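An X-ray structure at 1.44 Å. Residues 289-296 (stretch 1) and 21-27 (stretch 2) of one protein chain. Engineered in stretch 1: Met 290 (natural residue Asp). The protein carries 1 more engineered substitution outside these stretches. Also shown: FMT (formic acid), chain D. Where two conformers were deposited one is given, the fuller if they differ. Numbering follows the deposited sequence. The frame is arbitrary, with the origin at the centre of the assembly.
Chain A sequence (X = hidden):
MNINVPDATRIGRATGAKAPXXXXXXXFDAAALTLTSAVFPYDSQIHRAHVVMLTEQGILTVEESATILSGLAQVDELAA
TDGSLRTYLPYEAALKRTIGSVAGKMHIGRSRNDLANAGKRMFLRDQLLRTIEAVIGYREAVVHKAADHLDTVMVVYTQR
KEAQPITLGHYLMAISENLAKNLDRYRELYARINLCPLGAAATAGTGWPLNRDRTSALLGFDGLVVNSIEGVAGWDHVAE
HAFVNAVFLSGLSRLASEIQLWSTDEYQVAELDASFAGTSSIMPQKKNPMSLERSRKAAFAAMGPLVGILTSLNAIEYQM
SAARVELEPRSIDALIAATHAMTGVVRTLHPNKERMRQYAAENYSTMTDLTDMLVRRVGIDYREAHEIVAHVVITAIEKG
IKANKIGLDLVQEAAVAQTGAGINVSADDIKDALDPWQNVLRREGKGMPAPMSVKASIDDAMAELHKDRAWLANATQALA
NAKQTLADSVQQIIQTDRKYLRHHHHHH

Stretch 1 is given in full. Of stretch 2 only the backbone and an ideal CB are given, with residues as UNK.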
# COMPACT_ATOMS: atom_id res chain seq x y z
N PRO A 289 -12.53 24.76 4.65
CA PRO A 289 -13.30 23.52 4.43
C PRO A 289 -12.77 22.36 5.26
O PRO A 289 -12.38 21.30 4.76
CB PRO A 289 -13.13 23.30 2.92
CG PRO A 289 -11.74 23.83 2.64
CD PRO A 289 -11.61 25.05 3.53
N MET A 290 -12.76 22.56 6.58
CA MET A 290 -12.18 21.58 7.48
C MET A 290 -12.96 20.27 7.48
O MET A 290 -12.35 19.20 7.63
CB MET A 290 -12.14 22.20 8.88
CG MET A 290 -11.41 21.37 9.89
SD MET A 290 -9.68 21.08 9.48
CE MET A 290 -8.93 21.27 11.11
N SER A 291 -14.28 20.33 7.30
CA SER A 291 -15.07 19.11 7.21
C SER A 291 -14.64 18.28 6.02
O SER A 291 -14.51 17.05 6.11
CB SER A 291 -16.56 19.47 7.10
OG SER A 291 -16.80 20.37 6.03
N LEU A 292 -14.41 18.95 4.88
CA LEU A 292 -14.00 18.24 3.67
C LEU A 292 -12.61 17.65 3.82
O LEU A 292 -12.37 16.49 3.45
CB LEU A 292 -14.05 19.21 2.49
CG LEU A 292 -15.36 19.95 2.23
CD1 LEU A 292 -15.24 20.88 1.01
CD2 LEU A 292 -16.52 18.98 2.09
N GLU A 293 -11.66 18.42 4.37
CA GLU A 293 -10.29 17.93 4.44
C GLU A 293 -10.15 16.79 5.44
O GLU A 293 -9.43 15.83 5.17
CB GLU A 293 -9.32 19.08 4.73
CG GLU A 293 -9.19 20.00 3.51
CD GLU A 293 -7.93 20.82 3.49
OE1 GLU A 293 -7.57 21.30 2.39
OE2 GLU A 293 -7.33 21.02 4.58
N ARG A 294 -10.82 16.88 6.59
CA ARG A 294 -10.75 15.76 7.53
C ARG A 294 -11.50 14.54 7.01
O ARG A 294 -11.15 13.41 7.38
CB ARG A 294 -11.26 16.19 8.90
CG ARG A 294 -10.28 17.08 9.63
CD ARG A 294 -10.87 17.60 10.92
NE ARG A 294 -9.88 18.28 11.75
CZ ARG A 294 -9.09 17.67 12.63
NH1 ARG A 294 -9.15 16.35 12.80
NH2 ARG A 294 -8.23 18.38 13.35
N SER A 295 -12.52 14.73 6.17
CA SER A 295 -13.16 13.58 5.54
C SER A 295 -12.21 12.89 4.57
O SER A 295 -12.10 11.66 4.55
CB SER A 295 -14.46 14.01 4.86
OG SER A 295 -15.44 14.40 5.82
N ARG A 296 -11.50 13.67 3.74
CA ARG A 296 -10.50 13.10 2.86
C ARG A 296 -9.41 12.39 3.66
O ARG A 296 -8.96 11.30 3.27
CB ARG A 296 -9.88 14.18 1.97
CG ARG A 296 -10.87 14.81 0.99
CD ARG A 296 -10.17 15.67 -0.04
NE ARG A 296 -9.56 14.83 -1.07
CZ ARG A 296 -8.56 15.19 -1.86
NH1 ARG A 296 -7.99 16.39 -1.76
NH2 ARG A 296 -8.11 14.33 -2.76
N UNK A 21 -22.31 16.45 13.03
CA UNK A 21 -21.58 15.55 12.16
C UNK A 21 -20.14 16.02 11.95
O UNK A 21 -19.22 15.20 11.80
CB UNK A 21 -22.30 15.42 10.81
N UNK A 22 -19.93 17.34 11.95
CA UNK A 22 -18.60 17.91 11.84
C UNK A 22 -17.82 17.63 13.11
O UNK A 22 -16.66 17.21 13.07
CB UNK A 22 -18.67 19.41 11.57
N UNK A 23 -18.46 17.81 14.26
CA UNK A 23 -17.80 17.52 15.53
C UNK A 23 -17.38 16.06 15.62
O UNK A 23 -16.36 15.76 16.24
CB UNK A 23 -18.72 17.87 16.70
N UNK A 24 -18.12 15.14 14.99
CA UNK A 24 -17.74 13.73 15.04
C UNK A 24 -16.32 13.50 14.53
O UNK A 24 -15.60 12.62 15.03
CB UNK A 24 -18.73 12.89 14.22
N UNK A 25 -15.89 14.27 13.53
CA UNK A 25 -14.54 14.12 13.00
C UNK A 25 -13.46 14.45 14.02
O UNK A 25 -12.33 13.98 13.88
CB UNK A 25 -14.37 15.01 11.77
N UNK A 26 -13.78 15.27 15.01
CA UNK A 26 -12.82 15.62 16.04
C UNK A 26 -12.84 14.67 17.22
O UNK A 26 -11.88 14.66 18.01
CB UNK A 26 -13.08 17.05 16.53
N UNK A 27 -13.90 13.88 17.35
CA UNK A 27 -14.12 13.09 18.56
C UNK A 27 -13.74 11.62 18.43
O UNK A 27 -13.46 10.98 19.45
CB UNK A 27 -15.59 13.19 18.97
C FMT D . -10.94 24.25 13.65
O1 FMT D . -10.44 25.36 13.85
O2 FMT D . -10.33 23.20 13.89

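The backbone of 21-27 is helical and crosses helix 290-296 at 46°, so only some of its positions can address stretch 1. Position 21 is not one of them: nothing of stretch 1 lies within 5.5 Å of its ideal CB, and many side chains, polar ones included, would suit it. It is Glu 21, which makes no contact here.

At position 22 the CA-to-CB bond points sideways, yet the ideal CB lies 4.9 Å from Ser 291 CB, and the start of the 290-296 helix offers the CB of Met 290 and the small side chain of Ser 291. A long or flat apolar side chain could swing back into this space; Leu, Met or an aromatic would all be reasonable. The residue is Phe 22. With chi1 in the t well its ring returns to the helix, placing Phe 22 CZ 3.7 Å from Met 290 CB, which sits at the ring edge, and Phe 22 CD1 3.8 Å from Ser 291 CB.

Positions 23 and 24 are out of reach of stretch 1, so polar or charged side chains, among many others, would suit both. They hold Gln 23, which reaches toward position 27, and Glu 24, which is bonded elsewhere in the structure.

Position 25 points toward stretch 1, its ideal CB 4.4 Å from Arg 294 CB. Near it lie the Ser 291 carbonyl, already engaged by Ser 295 OG, and the aliphatic base of Arg 294. A branched or flexible apolar side chain of medium size, such as Leu, Ile or Met, would suit. Leu 25 brings CD1 to 3.7 Å from Ser 291 O, 3.9 Å from Ser 295 OG and 4.0 Å from Arg 294 CB. Its backbone contributes too: a water donates to Leu 25 O and accepts from Arg 294 NH1, 2.8 Å in each case, bridging the helices.

At position 26 CA-to-CB is again sideways, with the ideal CB 5.5 Å from Arg 294 NH1. The extended arginine, the engineered Met 290 and a formic acid molecule nearby favour a long side chain: an aromatic could stack on the guanidinium, or an acid could pair with it. Tyr 26 takes the aromatic solution. Arg 294 CD lies over its face, 4.3 Å from the ring centroid, and Arg 294 CZ forms an off-centre cation-pi contact at 4.2 Å. Tyr 26 OH comes within 2.9 Å of Met 290 CG and donates to FMT O2 at 3.0 Å.

Position 27 is out of reach of stretch 1, so small or polar side chains would serve; Asp 27 OD1 accepts from Gln 23 NE2 at 2.9 Å.

Stretch 2 21-27: EFQELYD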
# COMPACT_ATOMS: atom_id res chain seq x y z
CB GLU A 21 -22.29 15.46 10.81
CG GLU A 21 -23.73 15.01 10.88
CD GLU A 21 -24.72 16.17 10.91
OE1 GLU A 21 -24.39 17.25 11.45
OE2 GLU A 21 -25.83 15.98 10.39
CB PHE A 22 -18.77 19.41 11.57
CG PHE A 22 -17.49 20.18 11.34
CD1 PHE A 22 -16.33 19.57 10.87
CD2 PHE A 22 -17.46 21.54 11.60
CE1 PHE A 22 -15.17 20.34 10.66
CE2 PHE A 22 -16.31 22.30 11.40
CZ PHE A 22 -15.16 21.68 10.93
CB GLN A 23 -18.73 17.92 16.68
CG GLN A 23 -18.13 17.72 18.07
CD GLN A 23 -16.96 18.65 18.34
OE1 GLN A 23 -17.03 19.85 18.09
NE2 GLN A 23 -15.86 18.08 18.81
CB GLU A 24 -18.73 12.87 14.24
CG GLU A 24 -20.16 12.86 14.76
CD GLU A 24 -21.10 12.01 13.91
OE1 GLU A 24 -20.66 10.93 13.47
OE2 GLU A 24 -22.27 12.43 13.68
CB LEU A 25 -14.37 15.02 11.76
CG LEU A 25 -15.08 14.53 10.50
CD1 LEU A 25 -15.19 15.67 9.49
CD2 LEU A 25 -14.39 13.31 9.88
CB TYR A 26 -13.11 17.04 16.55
CG TYR A 26 -12.83 18.11 15.53
CD1 TYR A 26 -13.75 18.42 14.56
CD2 TYR A 26 -11.62 18.80 15.54
CE1 TYR A 26 -13.49 19.38 13.60
CE2 TYR A 26 -11.35 19.77 14.60
CZ TYR A 26 -12.29 20.06 13.64
OH TYR A 26 -12.04 21.03 12.69
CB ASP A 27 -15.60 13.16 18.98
CG ASP A 27 -16.04 14.54 19.47
OD1 ASP A 27 -15.19 15.41 19.70
OD2 ASP A 27 -17.26 14.74 19.62
O HOH W 1 -10.45 14.05 11.85
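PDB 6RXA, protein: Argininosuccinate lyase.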